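Local coordinates for putative peptide ABC-transport system periplasmic peptide-binding protein (Campylobacter jejuni, PDB 4OET), which probably serves as the periplasmic solute-binding component of an ABC importer, perhaps for peptides, and binds metal ions, at residues 5-10 with 187-192; 32-37 with 136-141. One frame throughout, in Å; residues are numbered along the deposited sequence.

Interaction 1: 5-10 with 187-192; sequences DTLIIA and VKTPRL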
ATOM      1  N   ASP A   5      17.218 -26.726   3.192  1.00 42.14           N
ATOM      2  CA  ASP A   5      17.449 -25.997   1.949  1.00 41.78           C
ATOM      3  C   ASP A   5      16.131 -25.502   1.372  1.00 39.50           C
ATOM      4  O   ASP A   5      16.079 -24.987   0.252  1.00 37.59           O
ATOM      5  CB  ASP A   5      18.158 -26.888   0.930  1.00 43.94           C
ATOM      6  CG  ASP A   5      17.326 -28.095   0.542  1.00 45.69           C
ATOM      7  OD1 ASP A   5      16.507 -28.537   1.372  1.00 46.34           O
ATOM      8  OD2 ASP A   5      17.477 -28.594  -0.594  1.00 47.56           O
ATOM      9  N   THR A   6      15.064 -25.683   2.143  1.00 38.84           N
ATOM     10  CA  THR A   6      13.739 -25.270   1.727  1.00 37.27           C
ATOM     11  C   THR A   6      13.165 -24.232   2.672  1.00 36.28           C
ATOM     12  O   THR A   6      13.254 -24.348   3.893  1.00 36.48           O
ATOM     13  CB  THR A   6      12.782 -26.469   1.641  1.00 38.77           C
ATOM     14  OG1 THR A   6      13.267 -27.389   0.655  1.00 41.17           O
ATOM     15  CG2 THR A   6      11.390 -26.021   1.238  1.00 38.04           C
ATOM     16  N   LEU A   7      12.550 -23.223   2.077  1.00 35.65           N
ATOM     17  CA  LEU A   7      11.945 -22.124   2.799  1.00 34.93           C
ATOM     18  C   LEU A   7      10.467 -22.089   2.431  1.00 33.16           C
ATOM     19  O   LEU A   7      10.133 -21.953   1.255  1.00 32.29           O
ATOM     20  CB  LEU A   7      12.641 -20.816   2.427  1.00 35.87           C
ATOM     21  CG  LEU A   7      12.529 -19.559   3.283  1.00 37.94           C
ATOM     22  CD1 LEU A   7      12.489 -19.930   4.738  1.00 38.88           C
ATOM     23  CD2 LEU A   7      13.705 -18.629   2.993  1.00 39.11           C
ATOM     24  N   ILE A   8       9.580 -22.244   3.408  1.00 32.13           N
ATOM     25  CA  ILE A   8       8.152 -22.185   3.104  1.00 30.40           C
ATOM     26  C   ILE A   8       7.475 -21.012   3.815  1.00 30.53           C
ATOM     27  O   ILE A   8       7.465 -20.924   5.048  1.00 31.27           O
ATOM     28  CB  ILE A   8       7.410 -23.489   3.470  1.00 29.47           C
ATOM     29  CG1 ILE A   8       8.030 -24.696   2.762  1.00 28.15           C
ATOM     30  CG2 ILE A   8       5.944 -23.389   3.084  1.00 29.25           C
ATOM     31  CD1 ILE A   8       7.509 -26.022   3.278  1.00 27.80           C
ATOM     32  N   ILE A   9       6.915 -20.113   3.012  1.00 28.27           N
ATOM     33  CA  ILE A   9       6.301 -18.888   3.500  1.00 26.78           C
ATOM     34  C   ILE A   9       4.848 -18.824   3.067  1.00 26.23           C
ATOM     35  O   ILE A   9       4.532 -19.050   1.899  1.00 23.84           O
ATOM     36  CB  ILE A   9       7.032 -17.641   2.977  1.00 25.73           C
ATOM     37  CG1 ILE A   9       8.524 -17.715   3.328  1.00 24.05           C
ATOM     38  CG2 ILE A   9       6.395 -16.368   3.543  1.00 26.59           C
ATOM     39  CD1 ILE A   9       9.336 -16.583   2.760  1.00 22.66           C
ATOM     40  N   ALA A  10       3.962 -18.557   4.022  1.00 28.41           N
ATOM     41  CA  ALA A  10       2.545 -18.404   3.721  1.00 28.70           C
ATOM     42  C   ALA A  10       2.225 -16.960   3.382  1.00 28.19           C
ATOM     43  O   ALA A  10       2.711 -16.040   4.046  1.00 27.97           O
ATOM     44  CB  ALA A  10       1.697 -18.870   4.898  1.00 30.54           C
ATOM     45  N   VAL A 187      22.048 -15.954  -3.417  1.00 31.53           N
ATOM     46  CA  VAL A 187      20.808 -16.360  -2.759  1.00 31.03           C
ATOM     47  C   VAL A 187      21.098 -17.562  -1.856  1.00 32.45           C
ATOM     48  O   VAL A 187      21.696 -18.551  -2.290  1.00 34.28           O
ATOM     49  CB  VAL A 187      19.694 -16.712  -3.773  1.00 30.25           C
ATOM     50  CG1 VAL A 187      18.396 -17.040  -3.048  1.00 28.92           C
ATOM     51  CG2 VAL A 187      19.476 -15.563  -4.752  1.00 29.27           C
ATOM     52  N   LYS A 188      20.709 -17.444  -0.589  1.00 32.30           N
ATOM     53  CA  LYS A 188      21.126 -18.377   0.465  1.00 33.88           C
ATOM     54  C   LYS A 188      20.338 -19.690   0.508  1.00 33.22           C
ATOM     55  O   LYS A 188      20.926 -20.769   0.604  1.00 36.03           O
ATOM     56  CB  LYS A 188      21.043 -17.677   1.827  1.00 35.82           C
ATOM     57  CG  LYS A 188      21.806 -16.351   1.882  1.00 37.58           C
ATOM     58  CD  LYS A 188      22.470 -16.101   3.235  1.00 39.97           C
ATOM     59  CE  LYS A 188      23.699 -15.206   3.073  1.00 42.13           C
ATOM     60  NZ  LYS A 188      24.497 -15.587   1.866  1.00 43.98           N
ATOM     61  N   THR A 189      19.014 -19.599   0.444  1.00 30.35           N
ATOM     62  CA  THR A 189      18.169 -20.784   0.508  1.00 30.09           C
ATOM     63  C   THR A 189      17.738 -21.162  -0.910  1.00 30.71           C
ATOM     64  O   THR A 189      17.112 -20.366  -1.619  1.00 30.12           O
ATOM     65  CB  THR A 189      16.935 -20.563   1.409  1.00 28.43           C
ATOM     66  OG1 THR A 189      17.368 -20.232   2.733  1.00 28.00           O
ATOM     67  CG2 THR A 189      16.092 -21.817   1.474  1.00 29.04           C
ATOM     68  N   PRO A 190      18.082 -22.389  -1.325  1.00 32.27           N
ATOM     69  CA  PRO A 190      17.893 -22.899  -2.689  1.00 33.15           C
ATOM     70  C   PRO A 190      16.436 -23.094  -3.088  1.00 33.17           C
ATOM     71  O   PRO A 190      16.078 -22.860  -4.248  1.00 33.09           O
ATOM     72  CB  PRO A 190      18.611 -24.257  -2.664  1.00 33.57           C
ATOM     73  CG  PRO A 190      19.496 -24.221  -1.450  1.00 33.65           C
ATOM     74  CD  PRO A 190      18.768 -23.363  -0.464  1.00 32.90           C
ATOM     75  N   ARG A 191      15.616 -23.536  -2.140  1.00 33.14           N
ATOM     76  CA  ARG A 191      14.231 -23.872  -2.439  1.00 34.50           C
ATOM     77  C   ARG A 191      13.250 -22.953  -1.687  1.00 32.23           C
ATOM     78  O   ARG A 191      13.306 -22.823  -0.463  1.00 31.06           O
ATOM     79  CB  ARG A 191      13.981 -25.350  -2.106  1.00 37.64           C
ATOM     80  CG  ARG A 191      12.683 -25.925  -2.653  1.00 41.51           C
ATOM     81  CD  ARG A 191      12.739 -27.459  -2.716  1.00 45.85           C
ATOM     82  NE  ARG A 191      11.429 -28.040  -3.018  1.00 48.79           N
ATOM     83  CZ  ARG A 191      10.641 -28.630  -2.120  1.00 50.80           C
ATOM     84  NH1 ARG A 191      11.031 -28.733  -0.857  1.00 51.05           N
ATOM     85  NH2 ARG A 191       9.463 -29.122  -2.487  1.00 51.66           N
ATOM     86  N   LEU A 192      12.349 -22.324  -2.437  1.00 30.81           N
ATOM     87  CA  LEU A 192      11.353 -21.421  -1.874  1.00 29.39           C
ATOM     88  C   LEU A 192       9.954 -21.855  -2.288  1.00 30.03           C
ATOM     89  O   LEU A 192       9.690 -22.072  -3.475  1.00 31.62           O
ATOM     90  CB  LEU A 192      11.596 -19.974  -2.327  1.00 26.94           C
ATOM     91  CG  LEU A 192      10.556 -18.936  -1.879  1.00 23.96           C
ATOM     92  CD1 LEU A 192      10.468 -18.860  -0.366  1.00 19.25           C
ATOM     93  CD2 LEU A 192      10.882 -17.573  -2.463  1.00 22.55           C
TER
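Thr6 lies alongside the aliphatic part of Arg191, both side chains pointing the same way from two neighbouring parallel strands of a mixed four-stranded sheet in this solute-binding protein of family 5. The first residues of strand 6-11 run beside the start of strand 191-196, while the far side of strand 6-11 is bonded to Asp213 and Ala214. Arg191 N donates to Asp5 O at 2.8 Å, and Leu7 N donates to Arg191 O at 2.7 Å, so Arg191 bonds through both its N-H and its C=O to the residues flanking Thr6. The extended arginine chain, with CG anti to the backbone N (chi1 -167°), brings NH1 to Thr6 OG1, which sits 3.0 Å away in the guanidinium plane. On its NE side the same group makes a salt bridge to Glu175, so the guanidinium is held from two directions.

Leu7 and Leu192 share the other face of the sheet, where Leu7 CB meets Leu192 CD1 and Ile9 CD1 comes to 4.0 Å from that same CD1. Ahead of the strand, Thr189 crosses Leu7 at about a right angle. Its OG1 hydrogen-bonds to Trp492 O, while its CG2 turns toward Leu7 CB. The ring of Pro190 rests against Asp5, its CD 3.2 Å from Asp5 O.

Interaction 2: 32-37 with 136-141; sequences LVFSGL and GMLPKH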
ATOM      1  N   LEU A  32       9.781 -11.716  -6.071  1.00 27.07           N
ATOM      2  CA  LEU A  32      10.740 -12.824  -6.013  1.00 27.18           C
ATOM      3  C   LEU A  32      11.287 -13.136  -7.408  1.00 26.89           C
ATOM      4  O   LEU A  32      12.483 -13.413  -7.580  1.00 26.09           O
ATOM      5  CB  LEU A  32      10.099 -14.071  -5.399  1.00 28.59           C
ATOM      6  CG  LEU A  32       9.629 -13.940  -3.940  1.00 30.46           C
ATOM      7  CD1 LEU A  32       8.643 -15.047  -3.569  1.00 31.01           C
ATOM      8  CD2 LEU A  32      10.818 -13.944  -2.981  1.00 30.52           C
ATOM      9  N   VAL A  33      10.394 -13.114  -8.397  1.00 27.17           N
ATOM     10  CA  VAL A  33      10.760 -13.431  -9.772  1.00 27.19           C
ATOM     11  C   VAL A  33      11.416 -12.240 -10.455  1.00 26.63           C
ATOM     12  O   VAL A  33      12.402 -12.388 -11.181  1.00 25.49           O
ATOM     13  CB  VAL A  33       9.533 -13.872 -10.587  1.00 28.05           C
ATOM     14  CG1 VAL A  33       9.932 -14.227 -12.025  1.00 28.40           C
ATOM     15  CG2 VAL A  33       8.859 -15.053  -9.913  1.00 28.65           C
ATOM     16  N   PHE A  34      10.867 -11.057 -10.215  1.00 25.97           N
ATOM     17  CA  PHE A  34      11.308  -9.872 -10.935  1.00 24.68           C
ATOM     18  C   PHE A  34      12.060  -8.885 -10.053  1.00 24.11           C
ATOM     19  O   PHE A  34      11.909  -8.884  -8.825  1.00 24.97           O
ATOM     20  CB  PHE A  34      10.106  -9.168 -11.570  1.00 24.53           C
ATOM     21  CG  PHE A  34       9.299 -10.048 -12.477  1.00 26.34           C
ATOM     22  CD1 PHE A  34       9.600 -10.129 -13.834  1.00 27.47           C
ATOM     23  CD2 PHE A  34       8.236 -10.789 -11.980  1.00 26.98           C
ATOM     24  CE1 PHE A  34       8.853 -10.939 -14.679  1.00 29.07           C
ATOM     25  CE2 PHE A  34       7.484 -11.600 -12.812  1.00 28.98           C
ATOM     26  CZ  PHE A  34       7.792 -11.677 -14.167  1.00 30.27           C
ATOM     27  N   SER A  35      12.865  -8.045 -10.697  1.00 23.88           N
ATOM     28  CA  SER A  35      13.491  -6.895 -10.052  1.00 25.06           C
ATOM     29  C   SER A  35      13.326  -5.675 -10.959  1.00 25.83           C
ATOM     30  O   SER A  35      13.077  -5.816 -12.161  1.00 26.98           O
ATOM     31  CB  SER A  35      14.971  -7.146  -9.771  1.00 25.40           C
ATOM     32  OG  SER A  35      15.640  -7.592 -10.938  1.00 25.43           O
ATOM     33  N   GLY A  36      13.447  -4.486 -10.377  1.00 24.72           N
ATOM     34  CA  GLY A  36      13.312  -3.235 -11.103  1.00 23.46           C
ATOM     35  C   GLY A  36      14.623  -2.478 -11.207  1.00 23.64           C
ATOM     36  O   GLY A  36      15.659  -2.954 -10.734  1.00 23.66           O
ATOM     37  N   LEU A  37      14.584  -1.297 -11.821  1.00 23.11           N
ATOM     38  CA  LEU A  37      15.768  -0.452 -11.900  1.00 23.34           C
ATOM     39  C   LEU A  37      16.193   0.018 -10.524  1.00 22.18           C
ATOM     40  O   LEU A  37      17.386   0.206 -10.273  1.00 22.03           O
ATOM     41  CB  LEU A  37      15.527   0.751 -12.814  1.00 26.78           C
ATOM     42  CG  LEU A  37      15.526   0.602 -14.345  1.00 29.62           C
ATOM     43  CD1 LEU A  37      14.966  -0.694 -14.845  1.00 30.41           C
ATOM     44  CD2 LEU A  37      14.860   1.799 -15.015  1.00 30.76           C
ATOM     45  N   GLY A 136       9.154  -4.295 -11.526  1.00 26.74           N
ATOM     46  CA  GLY A 136       9.904  -5.334 -12.206  1.00 26.13           C
ATOM     47  C   GLY A 136      10.017  -5.127 -13.700  1.00 27.38           C
ATOM     48  O   GLY A 136       9.076  -4.672 -14.354  1.00 28.96           O
ATOM     49  N   MET A 137      11.182  -5.444 -14.248  1.00 27.71           N
ATOM     50  CA  MET A 137      11.366  -5.341 -15.684  1.00 28.06           C
ATOM     51  C   MET A 137      10.880  -6.600 -16.396  1.00 28.03           C
ATOM     52  O   MET A 137      10.940  -7.700 -15.846  1.00 27.99           O
ATOM     53  CB  MET A 137      12.832  -5.072 -16.011  1.00 29.08           C
ATOM     54  CG  MET A 137      13.312  -3.691 -15.590  1.00 28.73           C
ATOM     55  SD  MET A 137      12.464  -2.359 -16.464  1.00 28.85           S
ATOM     56  CE  MET A 137      11.249  -1.870 -15.232  1.00 25.42           C
ATOM     57  N   LEU A 138      10.382  -6.435 -17.617  1.00 28.43           N
ATOM     58  CA  LEU A 138       9.888  -7.567 -18.395  1.00 29.02           C
ATOM     59  C   LEU A 138      10.884  -7.939 -19.497  1.00 28.50           C
ATOM     60  O   LEU A 138      11.578  -7.071 -20.038  1.00 26.42           O
ATOM     61  CB  LEU A 138       8.521  -7.243 -18.995  1.00 31.08           C
ATOM     62  CG  LEU A 138       7.390  -7.108 -17.967  1.00 32.53           C
ATOM     63  CD1 LEU A 138       6.126  -6.526 -18.600  1.00 33.81           C
ATOM     64  CD2 LEU A 138       7.093  -8.452 -17.309  1.00 33.00           C
ATOM     65  N   PRO A 139      10.987  -9.242 -19.805  1.00 29.70           N
ATOM     66  CA  PRO A 139      11.895  -9.693 -20.864  1.00 30.45           C
ATOM     67  C   PRO A 139      11.304  -9.488 -22.262  1.00 33.00           C
ATOM     68  O   PRO A 139      10.287 -10.102 -22.605  1.00 34.65           O
ATOM     69  CB  PRO A 139      12.068 -11.180 -20.562  1.00 30.09           C
ATOM     70  CG  PRO A 139      10.794 -11.570 -19.866  1.00 30.14           C
ATOM     71  CD  PRO A 139      10.374 -10.369 -19.076  1.00 29.31           C
ATOM     72  N   LYS A 140      11.948  -8.644 -23.060  1.00 33.18           N
ATOM     73  CA  LYS A 140      11.473  -8.346 -24.403  1.00 35.69           C
ATOM     74  C   LYS A 140      11.496  -9.575 -25.300  1.00 38.81           C
ATOM     75  O   LYS A 140      10.563  -9.810 -26.072  1.00 40.88           O
ATOM     76  CB  LYS A 140      12.327  -7.241 -25.026  1.00 35.54           C
ATOM     77  CG  LYS A 140      11.822  -6.726 -26.359  1.00 37.12           C
ATOM     78  CD  LYS A 140      12.812  -5.733 -26.948  1.00 38.96           C
ATOM     79  CE  LYS A 140      12.729  -5.695 -28.462  1.00 42.98           C
ATOM     80  NZ  LYS A 140      13.663  -4.678 -29.019  1.00 45.07           N
ATOM     81  N   HIS A 141      12.563 -10.359 -25.192  1.00 39.21           N
ATOM     82  CA  HIS A 141      12.747 -11.517 -26.061  1.00 40.95           C
ATOM     83  C   HIS A 141      11.680 -12.589 -25.833  1.00 40.55           C
ATOM     84  O   HIS A 141      11.560 -13.518 -26.630  1.00 41.79           O
ATOM     85  CB  HIS A 141      14.144 -12.116 -25.874  1.00 41.20           C
ATOM     86  CG  HIS A 141      14.348 -12.781 -24.550  1.00 40.66           C
ATOM     87  ND1 HIS A 141      14.625 -12.080 -23.397  1.00 39.10           N
ATOM     88  CD2 HIS A 141      14.321 -14.089 -24.199  1.00 41.10           C
ATOM     89  CE1 HIS A 141      14.757 -12.928 -22.390  1.00 38.02           C
ATOM     90  NE2 HIS A 141      14.576 -14.152 -22.852  1.00 39.15           N
TER
HETATM   91  O   HOH W   1      12.720  -8.545 -13.698  1.00 19.65           O
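Phe34, the first residue past the short helix 30-33, presses its CB over Gly136 CA, in a buried crossing of two loop segments within the family 5 solute-binding fold. One segment leaves helix 30-33 for strand 38-40; the other runs from Gly136 to Pro139, the N-cap residue of helix 140-143. With chi1 -56°, CG of Phe34 stands anti to its carbonyl carbon, and the ring reaches along the second segment past Gly136. Its edge meets Met137 O, CD1 lying 3.4 Å from that oxygen near the ring plane, and CE1 approaches Leu138 CD2 at 4.0 Å. Val33 CG1 packs on one face of the ring, offset toward the rim.

The backbones join through Ser35. Its carbonyl O accepts from Met137 N at 2.8 Å, and Gly136 CA adds a CA-H...O contact at 3.2 Å to this oxygen. A water bridges the two backbones alongside, accepting from Ser35 N and donating to Met137 O, so both backbone polar groups of Met137 are tied to Ser35, one directly and one through water. The Ser35 side chain turns away to hydrogen-bond with Thr160 and Tyr183.

Gly136, having no side chain, lets its CA pack 3.9 Å from Phe34 CB. Farther along, Met137 bends at both chi2 (-64°) and chi3, folding its thioether against Leu37, whose side chain it crosses at about a right angle. Helix 81-92 lies beside both, touching Leu37 through Val84 and Met137 through Ser87. The tightest side-chain approach here is Leu37 CD1 to Met137 SD, 3.4 Å.

How the interactions relate
Both contacts are largely buried, but interaction 1 reaches the surface at Asp5 and Pro190, whereas every touching residue of interaction 2 is buried. Interaction 1 pairs two strands of one sheet and adds a charged, partly exposed arginine on one face; interaction 2 joins loops beside short helices, with a single direct backbone bond, a bridging water and apolar side chains. The pairing of 5-10 with 187-192 encloses, along the sequence, both segments of interaction 2. Their centres lie about 21 Å apart, yet they touch where Leu32 CD1 packs against Leu192 CD2 at 3.6 Å. Asn31, seen to bind magnesium, directly precedes Leu32; its side chain is nearer to Gly136 than to Leu192.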